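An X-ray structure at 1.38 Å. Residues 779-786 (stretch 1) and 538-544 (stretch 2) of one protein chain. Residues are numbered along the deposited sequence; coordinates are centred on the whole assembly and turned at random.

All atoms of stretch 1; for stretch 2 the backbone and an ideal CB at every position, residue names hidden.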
# COMPACT_ATOMS: atom_id res chain seq x y z
N SER A 779 4.64 -20.33 -1.58
CA SER A 779 5.43 -19.35 -2.34
C SER A 779 5.19 -19.60 -3.82
O SER A 779 4.85 -20.71 -4.23
CB SER A 779 6.92 -19.38 -2.03
OG SER A 779 7.48 -20.64 -2.41
N PRO A 780 5.40 -18.59 -4.67
CA PRO A 780 5.26 -18.78 -6.12
C PRO A 780 6.46 -19.52 -6.71
O PRO A 780 7.60 -19.15 -6.48
CB PRO A 780 5.09 -17.35 -6.65
CG PRO A 780 5.88 -16.51 -5.66
CD PRO A 780 5.69 -17.18 -4.31
N ALA A 781 6.17 -20.56 -7.48
CA ALA A 781 7.21 -21.30 -8.20
C ALA A 781 7.42 -20.74 -9.60
O ALA A 781 8.41 -21.04 -10.24
CB ALA A 781 6.92 -22.78 -8.24
N GLU A 782 6.47 -19.94 -10.08
CA GLU A 782 6.55 -19.20 -11.33
C GLU A 782 6.00 -17.82 -10.99
O GLU A 782 5.03 -17.73 -10.22
CB GLU A 782 5.67 -19.83 -12.42
CG GLU A 782 5.66 -19.12 -13.74
CD GLU A 782 4.73 -19.81 -14.73
OE1 GLU A 782 5.15 -20.83 -15.28
OE2 GLU A 782 3.56 -19.38 -14.89
N PRO A 783 6.58 -16.74 -11.54
CA PRO A 783 6.03 -15.40 -11.28
C PRO A 783 4.53 -15.36 -11.56
O PRO A 783 4.12 -15.72 -12.63
CB PRO A 783 6.83 -14.49 -12.24
CG PRO A 783 8.13 -15.20 -12.41
CD PRO A 783 7.80 -16.68 -12.36
N GLY A 784 3.74 -14.88 -10.58
CA GLY A 784 2.32 -14.81 -10.75
C GLY A 784 1.51 -15.98 -10.22
O GLY A 784 0.29 -16.00 -10.40
N TRP A 785 2.18 -17.00 -9.65
CA TRP A 785 1.54 -18.09 -8.90
C TRP A 785 0.80 -19.12 -9.78
O TRP A 785 0.05 -19.91 -9.22
CB TRP A 785 0.60 -17.56 -7.82
CG TRP A 785 1.26 -16.83 -6.68
CD1 TRP A 785 1.59 -15.50 -6.62
CD2 TRP A 785 1.54 -17.35 -5.38
NE1 TRP A 785 2.12 -15.21 -5.40
CE2 TRP A 785 2.07 -16.31 -4.60
CE3 TRP A 785 1.34 -18.60 -4.78
CZ2 TRP A 785 2.44 -16.47 -3.28
CZ3 TRP A 785 1.71 -18.77 -3.47
CH2 TRP A 785 2.23 -17.71 -2.72
N ARG A 786 1.09 -19.20 -11.08
CA ARG A 786 0.48 -20.27 -11.86
C ARG A 786 1.11 -21.62 -11.52
O ARG A 786 0.50 -22.70 -11.76
CB ARG A 786 0.68 -20.00 -13.35
CG ARG A 786 -0.17 -20.85 -14.29
CD ARG A 786 0.28 -20.62 -15.75
NE ARG A 786 1.65 -21.12 -15.97
CZ ARG A 786 1.98 -22.32 -16.45
NH1 ARG A 786 1.03 -23.14 -16.89
NH2 ARG A 786 3.27 -22.65 -16.43
N UNK A 538 7.25 -7.38 -7.60
CA UNK A 538 5.94 -7.22 -8.16
C UNK A 538 5.70 -8.30 -9.23
O UNK A 538 4.59 -8.79 -9.37
CB UNK A 538 5.78 -5.81 -8.74
N UNK A 539 6.74 -8.55 -10.05
CA UNK A 539 6.64 -9.57 -11.09
C UNK A 539 6.54 -11.00 -10.48
O UNK A 539 5.66 -11.76 -10.89
CB UNK A 539 7.85 -9.47 -12.02
N UNK A 540 7.32 -11.27 -9.44
CA UNK A 540 7.22 -12.54 -8.74
C UNK A 540 5.78 -12.76 -8.26
O UNK A 540 5.20 -13.86 -8.39
CB UNK A 540 8.20 -12.58 -7.56
N UNK A 541 5.16 -11.69 -7.75
CA UNK A 541 3.83 -11.83 -7.13
C UNK A 541 2.70 -11.90 -8.18
O UNK A 541 1.73 -12.68 -7.99
CB UNK A 541 3.58 -10.66 -6.18
N UNK A 542 2.78 -11.07 -9.23
CA UNK A 542 1.60 -10.89 -10.13
C UNK A 542 1.84 -11.30 -11.59
O UNK A 542 0.91 -11.43 -12.37
CB UNK A 542 1.16 -9.42 -10.11
N UNK A 543 3.11 -11.53 -11.95
CA UNK A 543 3.45 -12.06 -13.26
C UNK A 543 3.19 -11.19 -14.47
O UNK A 543 3.06 -11.67 -15.59
CB UNK A 543 2.69 -13.37 -13.46
N UNK A 544 3.08 -9.86 -14.27
CA UNK A 544 2.69 -8.97 -15.34
C UNK A 544 3.92 -8.53 -16.17
O UNK A 544 4.70 -7.69 -15.70
CB UNK A 544 1.96 -7.75 -14.76

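Residues 538-542 are the end of a helix, and 543 and 544 leave it; the carbonyl groups of 540 and 541 meet a type II turn running from Glu782 to Trp785. Much of the contact is therefore settled by backbone before any side chain is chosen.

Position 538 is helical, and its ideal CB finds nothing of stretch 1 within reach. Stretch 1 sets no preference here beyond a side chain that tolerates a helix. The deposited residue is Leu538, whose backbone O accepts the helical hydrogen bond from the N of position 542.

At position 539 CA-to-CB points sideways, and the ideal CB lies 5.1 Å from Pro783 CB. A short side chain would cover less of the proline ring; a long apolar chain or an aromatic could reach it, and a flat ring suits the C-H groups of proline well. Tyr539 takes the t rotamer and turns a ring face to the proline: Pro783 CB sits 3.8 Å from the ring centroid, 23° off the normal, a CH-pi contact, while Pro783 CG packs 3.5 Å from Tyr539 CE2.

Position 540 holds the central backbone link. Its O accepts a nearly straight hydrogen bond from Gly784 N at 2.8 Å and also receives a CA-H...O contact from Pro783 CA at 3.4 Å. Any residue could supply that carbonyl. The CB points away, with Pro780 CG 4.9 Å and Pro783 CA 5.1 Å from its ideal place, so a flexible chain long enough to fold back would add most; Gln, Glu, Met, Lys or Arg could all be considered. Glu540 does fold back, with chi1 and chi2 both m. Its OE2 comes 3.7 Å from Pro783 CG, and a water bridges the two stretches, donating to Glu540 OE1 (2.8 Å) and to Pro780 O (3.3 Å).

At position 541 the CB again points away, but its ideal place is 4.8 Å from Trp785 NE1, an indole donor. A small or polar side chain is reasonable. Ser541 answers through water: one molecule lies 3.0 Å from Ser541 OG and accepts from Trp785 NE1 at 3.2 Å. The Ser541 O meets the indole at its edge, 3.1 Å from Trp785 CD1, and takes a CA-H...O contact from Gly784 CA at 3.5 Å.

Position 542 turns its CB away from stretch 1, which leaves the choice wide. Phe542 CB, the nearest atom of its side chain, stays 5.5 Å from Gly784 CA.

Position 543 is the strictest. Phi is positive (67°), and an ideal CB would point toward stretch 1, clashing with Pro783 O at 2.9 Å and sitting tightly against Gly784 CA at 3.1 Å. Positive phi favours glycine, and the clash with Pro783 O leaves little room for anything else. Gly543 is found; with Gly784 opposite, the two CA atoms approach to 3.9 Å.

Position 544 points away, beyond the reach of stretch 1, and an N-cap residue such as Asp, Ser, Thr or Asn would suit the start of another helix. Asp544 caps a backbone N just past the stretch.

Stretch 2, residues 538-544: LYESFGD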
# COMPACT_ATOMS: atom_id res chain seq x y z
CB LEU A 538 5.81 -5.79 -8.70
CG LEU A 538 4.40 -5.26 -8.85
CD1 LEU A 538 3.67 -5.20 -7.50
CD2 LEU A 538 4.47 -3.90 -9.51
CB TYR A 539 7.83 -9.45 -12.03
CG TYR A 539 7.78 -10.44 -13.16
CD1 TYR A 539 6.77 -10.35 -14.09
CD2 TYR A 539 8.70 -11.45 -13.31
CE1 TYR A 539 6.65 -11.24 -15.15
CE2 TYR A 539 8.64 -12.31 -14.40
CZ TYR A 539 7.61 -12.22 -15.33
OH TYR A 539 7.49 -13.09 -16.37
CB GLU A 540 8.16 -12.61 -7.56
CG GLU A 540 9.62 -12.71 -7.96
CD GLU A 540 10.02 -13.94 -8.73
OE1 GLU A 540 9.89 -15.05 -8.15
OE2 GLU A 540 10.42 -13.77 -9.92
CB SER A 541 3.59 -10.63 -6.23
OG SER A 541 4.46 -10.66 -5.12
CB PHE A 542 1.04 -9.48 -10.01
CG PHE A 542 0.66 -9.09 -8.61
CD1 PHE A 542 -0.44 -9.66 -7.98
CD2 PHE A 542 1.43 -8.20 -7.91
CE1 PHE A 542 -0.75 -9.32 -6.67
CE2 PHE A 542 1.13 -7.87 -6.59
CZ PHE A 542 0.04 -8.42 -5.97
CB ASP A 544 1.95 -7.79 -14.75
CG ASP A 544 1.41 -6.87 -15.81
OD1 ASP A 544 1.91 -6.86 -16.93
OD2 ASP A 544 0.53 -6.05 -15.45
O HOH W 1 9.05 -17.57 -8.95
O HOH W 2 2.52 -12.52 -3.75
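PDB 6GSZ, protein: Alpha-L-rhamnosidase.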